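Local coordinates for protein ylmH (Streptococcus pneumoniae, PDB 2FPH) that is a cell division protein of a Gram-positive bacterium that probably binds nucleic acid, its chain including a putative RNA-binding region of the RRM clan, at residues F6-W20 against T33-L47. Sequence-based numbering, arbitrary orientation.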
ATOM      1  N   PHE A   6      11.165 -16.309 -13.361  1.00 14.57           N
ATOM      2  CA  PHE A   6       9.796 -16.325 -12.890  1.00 14.19           C
ATOM      3  C   PHE A   6       9.301 -17.756 -12.770  1.00 15.28           C
ATOM      4  O   PHE A   6       9.915 -18.713 -13.304  1.00 15.17           O
ATOM      5  CB  PHE A   6       8.903 -15.561 -13.842  1.00 15.06           C
ATOM      6  CG  PHE A   6       9.325 -14.132 -14.078  1.00 14.40           C
ATOM      7  CD1 PHE A   6       9.516 -13.271 -13.005  1.00 16.24           C
ATOM      8  CD2 PHE A   6       9.457 -13.658 -15.336  1.00 12.07           C
ATOM      9  CE1 PHE A   6       9.874 -11.975 -13.233  1.00 16.79           C
ATOM     10  CE2 PHE A   6       9.835 -12.354 -15.574  1.00 12.64           C
ATOM     11  CZ  PHE A   6      10.025 -11.503 -14.486  1.00 17.75           C
ATOM     12  N   SER A   7       8.175 -17.873 -12.102  1.00 16.22           N
ATOM     13  CA  SER A   7       7.502 -19.122 -11.801  1.00 17.76           C
ATOM     14  C   SER A   7       6.073 -19.057 -12.341  1.00 17.47           C
ATOM     15  O   SER A   7       5.571 -18.009 -12.715  1.00 17.63           O
ATOM     16  CB  SER A   7       7.516 -19.317 -10.311  1.00 18.68           C
ATOM     17  OG  SER A   7       6.516 -18.542  -9.716  1.00 21.60           O
ATOM     18  N   ILE A   8       5.448 -20.221 -12.468  1.00 18.27           N
ATOM     19  CA  ILE A   8       4.049 -20.277 -12.900  1.00 19.83           C
ATOM     20  C   ILE A   8       3.148 -19.469 -11.943  1.00 19.33           C
ATOM     21  O   ILE A   8       2.212 -18.775 -12.413  1.00 18.60           O
ATOM     22  CB  ILE A   8       3.577 -21.768 -12.993  1.00 21.92           C
ATOM     23  CG1 ILE A   8       4.328 -22.480 -14.119  1.00 26.02           C
ATOM     24  CG2 ILE A   8       2.083 -21.866 -13.222  1.00 22.83           C
ATOM     25  CD1 ILE A   8       4.464 -24.004 -13.858  1.00 28.57           C
ATOM     26  N   GLU A   9       3.491 -19.494 -10.656  1.00 18.78           N
ATOM     27  CA  GLU A   9       2.729 -18.831  -9.604  1.00 19.50           C
ATOM     28  C   GLU A   9       2.730 -17.309  -9.898  1.00 18.57           C
ATOM     29  O   GLU A   9       1.806 -16.597  -9.548  1.00 18.59           O
ATOM     30  CB  GLU A   9       3.295 -19.058  -8.208  1.00 20.52           C
ATOM     31  CG  GLU A   9       2.934 -20.359  -7.501  1.00 25.72           C
ATOM     32  CD  GLU A   9       3.503 -20.488  -6.073  1.00 34.55           C
ATOM     33  OE1 GLU A   9       4.003 -19.512  -5.408  1.00 40.01           O
ATOM     34  OE2 GLU A   9       3.446 -21.621  -5.559  1.00 40.87           O
ATOM     35  N   ASP A  10       3.793 -16.836 -10.524  1.00 18.85           N
ATOM     36  CA  ASP A  10       3.939 -15.371 -10.753  1.00 16.60           C
ATOM     37  C   ASP A  10       3.055 -14.848 -11.873  1.00 17.47           C
ATOM     38  O   ASP A  10       2.890 -13.633 -12.003  1.00 15.60           O
ATOM     39  CB  ASP A  10       5.377 -15.014 -11.116  1.00 17.77           C
ATOM     40  CG  ASP A  10       6.394 -15.336 -10.044  1.00 18.51           C
ATOM     41  OD1 ASP A  10       6.109 -15.263  -8.827  1.00 19.19           O
ATOM     42  OD2 ASP A  10       7.584 -15.590 -10.386  1.00 19.82           O
ATOM     43  N   ARG A  11       2.508 -15.711 -12.730  1.00 16.61           N
ATOM     44  CA  ARG A  11       1.904 -15.260 -13.985  1.00 17.35           C
ATOM     45  C   ARG A  11       0.746 -14.324 -13.820  1.00 15.88           C
ATOM     46  O   ARG A  11       0.733 -13.296 -14.489  1.00 18.06           O
ATOM     47  CB  ARG A  11       1.596 -16.388 -14.991  1.00 19.78           C
ATOM     48  CG  ARG A  11       2.788 -17.297 -15.222  1.00 23.57           C
ATOM     49  CD  ARG A  11       2.350 -18.639 -15.773  1.00 30.50           C
ATOM     50  NE  ARG A  11       1.888 -18.458 -17.146  1.00 33.41           N
ATOM     51  CZ  ARG A  11       1.302 -19.389 -17.882  1.00 38.43           C
ATOM     52  NH1 ARG A  11       0.940 -20.565 -17.357  1.00 35.69           N
ATOM     53  NH2 ARG A  11       1.001 -19.100 -19.145  1.00 41.19           N
ATOM     54  N   PRO A  12      -0.192 -14.581 -12.929  1.00 16.58           N
ATOM     55  CA  PRO A  12      -1.303 -13.619 -12.728  1.00 16.24           C
ATOM     56  C   PRO A  12      -0.845 -12.197 -12.389  1.00 15.27           C
ATOM     57  O   PRO A  12      -1.348 -11.228 -12.988  1.00 16.47           O
ATOM     58  CB  PRO A  12      -2.115 -14.260 -11.643  1.00 16.46           C
ATOM     59  CG  PRO A  12      -1.813 -15.651 -11.763  1.00 17.53           C
ATOM     60  CD  PRO A  12      -0.375 -15.805 -12.107  1.00 15.25           C
ATOM     61  N   PHE A  13       0.133 -12.080 -11.484  1.00 14.40           N
ATOM     62  CA  PHE A  13       0.659 -10.766 -11.123  1.00 12.62           C
ATOM     63  C   PHE A  13       1.391 -10.169 -12.298  1.00 13.92           C
ATOM     64  O   PHE A  13       1.308  -8.939 -12.557  1.00 14.93           O
ATOM     65  CB  PHE A  13       1.580 -10.826  -9.919  1.00 13.34           C
ATOM     66  CG  PHE A  13       2.026  -9.463  -9.506  1.00 10.91           C
ATOM     67  CD1 PHE A  13       1.111  -8.601  -8.943  1.00 15.74           C
ATOM     68  CD2 PHE A  13       3.234  -9.011  -9.862  1.00 14.35           C
ATOM     69  CE1 PHE A  13       1.460  -7.287  -8.721  1.00 14.89           C
ATOM     70  CE2 PHE A  13       3.615  -7.721  -9.565  1.00 15.41           C
ATOM     71  CZ  PHE A  13       2.675  -6.897  -8.979  1.00 14.83           C
ATOM     72  N   LEU A  14       2.215 -10.981 -12.952  1.00 11.96           N
ATOM     73  CA  LEU A  14       2.994 -10.442 -14.103  1.00 13.55           C
ATOM     74  C   LEU A  14       2.083  -9.917 -15.200  1.00 14.34           C
ATOM     75  O   LEU A  14       2.343  -8.842 -15.788  1.00 16.10           O
ATOM     76  CB  LEU A  14       3.931 -11.435 -14.683  1.00 12.81           C
ATOM     77  CG  LEU A  14       5.050 -11.912 -13.785  1.00 11.62           C
ATOM     78  CD1 LEU A  14       5.743 -13.153 -14.410  1.00 12.08           C
ATOM     79  CD2 LEU A  14       5.984 -10.801 -13.580  1.00 13.52           C
ATOM     80  N   ASP A  15       0.985 -10.643 -15.438  1.00 15.78           N
ATOM     81  CA  ASP A  15      -0.041 -10.161 -16.347  1.00 16.72           C
ATOM     82  C   ASP A  15      -0.543  -8.758 -15.995  1.00 16.98           C
ATOM     83  O   ASP A  15      -0.723  -7.929 -16.890  1.00 16.64           O
ATOM     84  CB  ASP A  15      -1.225 -11.103 -16.355  1.00 18.24           C
ATOM     85  CG  ASP A  15      -0.950 -12.409 -17.078  1.00 19.06           C
ATOM     86  OD1 ASP A  15       0.070 -12.575 -17.827  1.00 22.13           O
ATOM     87  OD2 ASP A  15      -1.756 -13.348 -16.922  1.00 23.41           O
ATOM     88  N   LYS A  16      -0.820  -8.508 -14.709  1.00 16.90           N
ATOM     89  CA  LYS A  16      -1.256  -7.186 -14.234  1.00 16.18           C
ATOM     90  C   LYS A  16      -0.135  -6.177 -14.415  1.00 15.54           C
ATOM     91  O   LYS A  16      -0.324  -4.984 -14.794  1.00 16.33           O
ATOM     92  CB  LYS A  16      -1.660  -7.210 -12.740  1.00 18.28           C
ATOM     93  CG  LYS A  16      -2.900  -8.020 -12.357  1.00 22.20           C
ATOM     94  CD  LYS A  16      -3.118  -7.878 -10.822  1.00 28.22           C
ATOM     95  CE  LYS A  16      -4.510  -8.337 -10.359  1.00 34.08           C
ATOM     96  NZ  LYS A  16      -5.498  -7.221 -10.436  1.00 36.79           N
ATOM     97  N   GLY A  17       1.078  -6.621 -14.125  1.00 14.24           N
ATOM     98  CA  GLY A  17       2.262  -5.762 -14.236  1.00 14.16           C
ATOM     99  C   GLY A  17       2.464  -5.259 -15.648  1.00 15.49           C
ATOM    100  O   GLY A  17       2.787  -4.082 -15.865  1.00 15.54           O
ATOM    101  N   MET A  18       2.239  -6.126 -16.621  1.00 15.82           N
ATOM    102  CA  MET A  18       2.341  -5.764 -18.039  1.00 17.10           C
ATOM    103  C   MET A  18       1.280  -4.773 -18.472  1.00 16.21           C
ATOM    104  O   MET A  18       1.594  -3.812 -19.260  1.00 15.67           O
ATOM    105  CB  MET A  18       2.327  -7.041 -18.942  1.00 17.27           C
ATOM    106  CG  MET A  18       3.530  -7.879 -18.855  1.00 19.41           C
ATOM    107  SD  MET A  18       5.135  -7.109 -19.098  1.00 24.38           S
ATOM    108  CE  MET A  18       4.827  -6.487 -20.685  1.00 27.60           C
ATOM    109  N   GLU A  19       0.106  -4.865 -17.865  1.00 16.50           N
ATOM    110  CA  GLU A  19      -0.983  -3.872 -18.079  1.00 17.48           C
ATOM    111  C   GLU A  19      -0.581  -2.521 -17.566  1.00 16.25           C
ATOM    112  O   GLU A  19      -0.786  -1.481 -18.235  1.00 16.85           O
ATOM    113  CB  GLU A  19      -2.371  -4.349 -17.509  1.00 18.27           C
ATOM    114  CG  GLU A  19      -2.790  -5.690 -18.138  1.00 24.63           C
ATOM    115  CD  GLU A  19      -3.938  -6.443 -17.465  1.00 33.78           C
ATOM    116  OE1 GLU A  19      -4.096  -6.412 -16.214  1.00 38.57           O
ATOM    117  OE2 GLU A  19      -4.690  -7.107 -18.216  1.00 38.35           O
ATOM    118  N   TRP A  20       0.045  -2.496 -16.391  1.00 14.71           N
ATOM    119  CA  TRP A  20       0.498  -1.228 -15.813  1.00 13.57           C
ATOM    120  C   TRP A  20       1.602  -0.601 -16.658  1.00 13.58           C
ATOM    121  O   TRP A  20       1.605   0.609 -16.875  1.00 14.00           O
ATOM    122  CB  TRP A  20       0.970  -1.418 -14.385  1.00 13.91           C
ATOM    123  CG  TRP A  20      -0.152  -1.855 -13.454  1.00 12.19           C
ATOM    124  CD1 TRP A  20      -1.504  -1.731 -13.640  1.00 14.19           C
ATOM    125  CD2 TRP A  20       0.012  -2.568 -12.238  1.00 14.95           C
ATOM    126  NE1 TRP A  20      -2.204  -2.281 -12.583  1.00 17.77           N
ATOM    127  CE2 TRP A  20      -1.288  -2.803 -11.700  1.00 16.42           C
ATOM    128  CE3 TRP A  20       1.127  -3.019 -11.527  1.00 15.86           C
ATOM    129  CZ2 TRP A  20      -1.479  -3.477 -10.492  1.00 17.75           C
ATOM    130  CZ3 TRP A  20       0.909  -3.681 -10.273  1.00 17.91           C
ATOM    131  CH2 TRP A  20      -0.352  -3.910  -9.818  1.00 18.13           C
ATOM    132  N   THR A  33       0.605   2.081  -8.562  1.00 13.11           N
ATOM    133  CA  THR A  33      -0.003   0.812  -8.294  1.00 13.62           C
ATOM    134  C   THR A  33      -0.775   0.813  -6.993  1.00 13.38           C
ATOM    135  O   THR A  33      -0.615   1.721  -6.112  1.00 13.21           O
ATOM    136  CB  THR A  33       1.043  -0.326  -8.186  1.00 13.59           C
ATOM    137  OG1 THR A  33       1.803  -0.214  -6.935  1.00 11.44           O
ATOM    138  CG2 THR A  33       1.965  -0.310  -9.323  1.00 14.07           C
ATOM    139  N   PRO A  34      -1.585  -0.212  -6.790  1.00 13.10           N
ATOM    140  CA  PRO A  34      -2.158  -0.424  -5.464  1.00 13.07           C
ATOM    141  C   PRO A  34      -1.093  -0.916  -4.510  1.00 12.55           C
ATOM    142  O   PRO A  34       0.054  -1.158  -4.895  1.00 12.86           O
ATOM    143  CB  PRO A  34      -3.144  -1.556  -5.692  1.00 14.92           C
ATOM    144  CG  PRO A  34      -3.210  -1.770  -7.120  1.00 16.69           C
ATOM    145  CD  PRO A  34      -2.042  -1.218  -7.755  1.00 13.63           C
ATOM    146  N   PHE A  35      -1.493  -1.189  -3.266  1.00 12.47           N
ATOM    147  CA  PHE A  35      -0.537  -1.875  -2.389  1.00 12.53           C
ATOM    148  C   PHE A  35      -0.254  -3.312  -2.867  1.00 13.96           C
ATOM    149  O   PHE A  35      -1.186  -4.072  -3.181  1.00 12.92           O
ATOM    150  CB  PHE A  35      -0.986  -1.876  -0.956  1.00 12.52           C
ATOM    151  CG  PHE A  35      -0.858  -0.550  -0.280  1.00 11.39           C
ATOM    152  CD1 PHE A  35       0.342  -0.225   0.347  1.00 11.80           C
ATOM    153  CD2 PHE A  35      -1.896   0.348  -0.219  1.00 12.45           C
ATOM    154  CE1 PHE A  35       0.511   0.962   1.035  1.00 14.61           C
ATOM    155  CE2 PHE A  35      -1.727   1.593   0.469  1.00 13.98           C
ATOM    156  CZ  PHE A  35      -0.502   1.862   1.126  1.00 11.76           C
ATOM    157  N   ILE A  36       1.034  -3.638  -2.904  1.00 13.87           N
ATOM    158  CA  ILE A  36       1.539  -4.973  -3.280  1.00 14.93           C
ATOM    159  C   ILE A  36       2.543  -5.478  -2.271  1.00 14.97           C
ATOM    160  O   ILE A  36       3.111  -4.705  -1.479  1.00 15.57           O
ATOM    161  CB  ILE A  36       2.178  -4.895  -4.720  1.00 14.39           C
ATOM    162  CG1 ILE A  36       3.384  -3.953  -4.801  1.00 15.51           C
ATOM    163  CG2 ILE A  36       1.135  -4.497  -5.760  1.00 13.90           C
ATOM    164  CD1 ILE A  36       4.093  -3.977  -6.173  1.00 13.73           C
ATOM    165  N   ASN A  37       2.733  -6.796  -2.241  1.00 15.64           N
ATOM    166  CA  ASN A  37       3.640  -7.437  -1.292  1.00 15.76           C
ATOM    167  C   ASN A  37       5.092  -7.425  -1.779  1.00 16.72           C
ATOM    168  O   ASN A  37       5.371  -6.973  -2.894  1.00 15.74           O
ATOM    169  CB  ASN A  37       3.085  -8.829  -0.879  1.00 17.55           C
ATOM    170  CG  ASN A  37       3.240  -9.876  -1.957  1.00 16.12           C
ATOM    171  OD1 ASN A  37       4.162  -9.841  -2.767  1.00 15.32           O
ATOM    172  ND2 ASN A  37       2.372 -10.882  -1.916  1.00 19.73           N
ATOM    173  N   PRO A  38       6.049  -7.722  -0.909  1.00 14.58           N
ATOM    174  CA  PRO A  38       7.462  -7.646  -1.280  1.00 14.86           C
ATOM    175  C   PRO A  38       7.883  -8.519  -2.494  1.00 13.20           C
ATOM    176  O   PRO A  38       8.688  -8.119  -3.292  1.00 14.73           O
ATOM    177  CB  PRO A  38       8.139  -8.106  -0.009  1.00 15.56           C
ATOM    178  CG  PRO A  38       7.200  -7.687   1.041  1.00 13.86           C
ATOM    179  CD  PRO A  38       5.875  -8.088   0.517  1.00 15.55           C
ATOM    180  N   HIS A  39       7.275  -9.667  -2.638  1.00 15.94           N
ATOM    181  CA  HIS A  39       7.562 -10.487  -3.790  1.00 15.83           C
ATOM    182  C   HIS A  39       7.071  -9.868  -5.081  1.00 14.35           C
ATOM    183  O   HIS A  39       7.803  -9.839  -6.029  1.00 15.50           O
ATOM    184  CB  HIS A  39       6.934 -11.838  -3.686  1.00 17.53           C
ATOM    185  CG  HIS A  39       7.263 -12.698  -4.862  1.00 17.30           C
ATOM    186  ND1 HIS A  39       8.508 -13.255  -5.037  1.00 20.89           N
ATOM    187  CD2 HIS A  39       6.491 -13.155  -5.883  1.00 20.38           C
ATOM    188  CE1 HIS A  39       8.511 -13.981  -6.145  1.00 21.83           C
ATOM    189  NE2 HIS A  39       7.301 -13.939  -6.676  1.00 21.99           N
ATOM    190  N   GLN A  40       5.879  -9.290  -5.015  1.00 15.92           N
ATOM    191  CA  GLN A  40       5.274  -8.557  -6.127  1.00 14.00           C
ATOM    192  C   GLN A  40       6.048  -7.322  -6.470  1.00 14.06           C
ATOM    193  O   GLN A  40       6.234  -7.018  -7.679  1.00 14.40           O
ATOM    194  CB  GLN A  40       3.840  -8.228  -5.815  1.00 13.42           C
ATOM    195  CG  GLN A  40       2.966  -9.479  -5.762  1.00 15.34           C
ATOM    196  CD  GLN A  40       1.604  -9.284  -5.180  1.00 17.00           C
ATOM    197  OE1 GLN A  40       1.356  -8.332  -4.437  1.00 18.43           O
ATOM    198  NE2 GLN A  40       0.709 -10.273  -5.437  1.00 16.12           N
ATOM    199  N   GLU A  41       6.526  -6.589  -5.466  1.00 13.04           N
ATOM    200  CA  GLU A  41       7.452  -5.478  -5.723  1.00 13.59           C
ATOM    201  C   GLU A  41       8.689  -5.898  -6.489  1.00 14.35           C
ATOM    202  O   GLU A  41       9.129  -5.178  -7.397  1.00 14.13           O
ATOM    203  CB  GLU A  41       7.830  -4.824  -4.369  1.00 13.76           C
ATOM    204  CG  GLU A  41       8.864  -3.697  -4.321  1.00 17.31           C
ATOM    205  CD  GLU A  41       9.348  -3.379  -2.890  1.00 20.64           C
ATOM    206  OE1 GLU A  41       9.241  -4.253  -1.983  1.00 20.65           O
ATOM    207  OE2 GLU A  41       9.876  -2.244  -2.669  1.00 19.87           O
ATOM    208  N   LYS A  42       9.281  -7.046  -6.130  1.00 14.65           N
ATOM    209  CA  LYS A  42      10.467  -7.512  -6.812  1.00 15.18           C
ATOM    210  C   LYS A  42      10.158  -7.879  -8.265  1.00 15.28           C
ATOM    211  O   LYS A  42      10.900  -7.484  -9.139  1.00 15.41           O
ATOM    212  CB  LYS A  42      11.080  -8.710  -6.074  1.00 16.07           C
ATOM    213  CG  LYS A  42      11.792  -8.351  -4.827  1.00 21.53           C
ATOM    214  CD  LYS A  42      12.672  -9.518  -4.284  1.00 28.20           C
ATOM    215  CE  LYS A  42      11.900 -10.610  -3.603  1.00 30.92           C
ATOM    216  NZ  LYS A  42      11.589 -10.300  -2.151  1.00 34.75           N
ATOM    217  N   LEU A  43       8.996  -8.489  -8.513  1.00 15.27           N
ATOM    218  CA  LEU A  43       8.571  -8.858  -9.877  1.00 14.42           C
ATOM    219  C   LEU A  43       8.387  -7.643 -10.718  1.00 14.24           C
ATOM    220  O   LEU A  43       8.863  -7.614 -11.837  1.00 14.59           O
ATOM    221  CB  LEU A  43       7.264  -9.583  -9.820  1.00 14.52           C
ATOM    222  CG  LEU A  43       7.141 -11.099  -9.934  1.00 21.47           C
ATOM    223  CD1 LEU A  43       8.442 -11.955  -9.688  1.00 19.85           C
ATOM    224  CD2 LEU A  43       5.864 -11.621  -9.383  1.00 15.61           C
ATOM    225  N   LEU A  44       7.745  -6.608 -10.159  1.00 13.57           N
ATOM    226  CA  LEU A  44       7.440  -5.426 -10.971  1.00 14.60           C
ATOM    227  C   LEU A  44       8.762  -4.682 -11.281  1.00 13.44           C
ATOM    228  O   LEU A  44       8.954  -4.175 -12.367  1.00 16.15           O
ATOM    229  CB  LEU A  44       6.431  -4.571 -10.235  1.00 14.61           C
ATOM    230  CG  LEU A  44       5.378  -3.754 -10.967  1.00 21.32           C
ATOM    231  CD1 LEU A  44       4.972  -2.504 -10.157  1.00 14.26           C
ATOM    232  CD2 LEU A  44       5.409  -3.601 -12.480  1.00 17.10           C
ATOM    233  N   LYS A  45       9.670  -4.572 -10.316  1.00 15.26           N
ATOM    234  CA  LYS A  45      10.994  -3.997 -10.563  1.00 15.93           C
ATOM    235  C   LYS A  45      11.753  -4.680 -11.733  1.00 16.23           C
ATOM    236  O   LYS A  45      12.319  -3.996 -12.567  1.00 17.11           O
ATOM    237  CB  LYS A  45      11.839  -4.068  -9.287  1.00 17.82           C
ATOM    238  CG  LYS A  45      11.449  -2.998  -8.276  1.00 20.28           C
ATOM    239  CD  LYS A  45      12.010  -3.278  -6.920  1.00 24.12           C
ATOM    240  CE  LYS A  45      11.852  -2.111  -5.924  1.00 28.21           C
ATOM    241  NZ  LYS A  45      11.586  -0.807  -6.567  1.00 32.19           N
ATOM    242  N   ILE A  46      11.662  -5.991 -11.807  1.00 16.60           N
ATOM    243  CA  ILE A  46      12.241  -6.753 -12.928  1.00 17.88           C
ATOM    244  C   ILE A  46      11.581  -6.402 -14.301  1.00 17.49           C
ATOM    245  O   ILE A  46      12.273  -6.017 -15.286  1.00 17.37           O
ATOM    246  CB  ILE A  46      12.196  -8.235 -12.700  1.00 19.11           C
ATOM    247  CG1 ILE A  46      13.071  -8.647 -11.495  1.00 21.76           C
ATOM    248  CG2 ILE A  46      12.709  -8.956 -13.908  1.00 20.10           C
ATOM    249  CD1 ILE A  46      12.657 -10.040 -10.977  1.00 25.91           C
ATOM    250  N   LEU A  47      10.248  -6.420 -14.303  1.00 17.10           N
ATOM    251  CA  LEU A  47       9.493  -6.058 -15.531  1.00 17.36           C
ATOM    252  C   LEU A  47       9.840  -4.630 -15.957  1.00 17.48           C
ATOM    253  O   LEU A  47      10.085  -4.375 -17.117  1.00 14.91           O
ATOM    254  CB  LEU A  47       7.993  -6.222 -15.292  1.00 18.91           C
ATOM    255  CG  LEU A  47       7.081  -7.230 -15.992  1.00 25.20           C
ATOM    256  CD1 LEU A  47       7.768  -8.530 -16.429  1.00 23.38           C
ATOM    257  CD2 LEU A  47       5.814  -7.452 -15.231  1.00 24.31           C
TER
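Phe-13 lies flat against Gln-40 at the tight centre of this helix pair. Its CG is anti to the backbone N (chi1 -176°), which sends the ring across to helix 38-47, where Gln-40 CB sits over one face, 3.8 Å from the ring centroid. The Gln-40 amide continues the stack, its plane only 15° from that of the ring. The same side chain closes a capping box: Gln-40 N donates to Asn-37 OD1 while its OE1 accepts from Asn-37 N, which should limit the freedom of the amide. Next to it, Leu-43 sends CD2 to Phe-13 CD2 at 3.7 Å, and Leu-14 CD2 wedges between Leu-43 CG and Leu-47 CD2. Gly-17, with no side chain, lets the backbones draw in, its CA 6.1 Å from that of Leu-44. Beyond it Trp-20 takes Thr-33 CG2 over one face of its indole, and Pro-34 CD packs on Trp-20 CZ2 at 3.6 Å; Phe-31 also stacks with this indole.

Phe-6 and His-39 lie on the solvent side. Phe-6 meets Leu-43 CD1 at its ring edge, and His-39 NE2 donates a nearly straight bond to OD1 of buried Asp-10 (2.8 Å), on the syn side but well out of the carboxylate plane. Ser-7 N reaches OD2 from above that plane, so bonds to both oxygens restrain the carboxylate's rotation. Two helices crossing at -48° on a three-stranded antiparallel sheet, with Leu-44 and Ile-36 reaching strand 69-72, form the α/β arrangement found within the YlmH N-terminal family region.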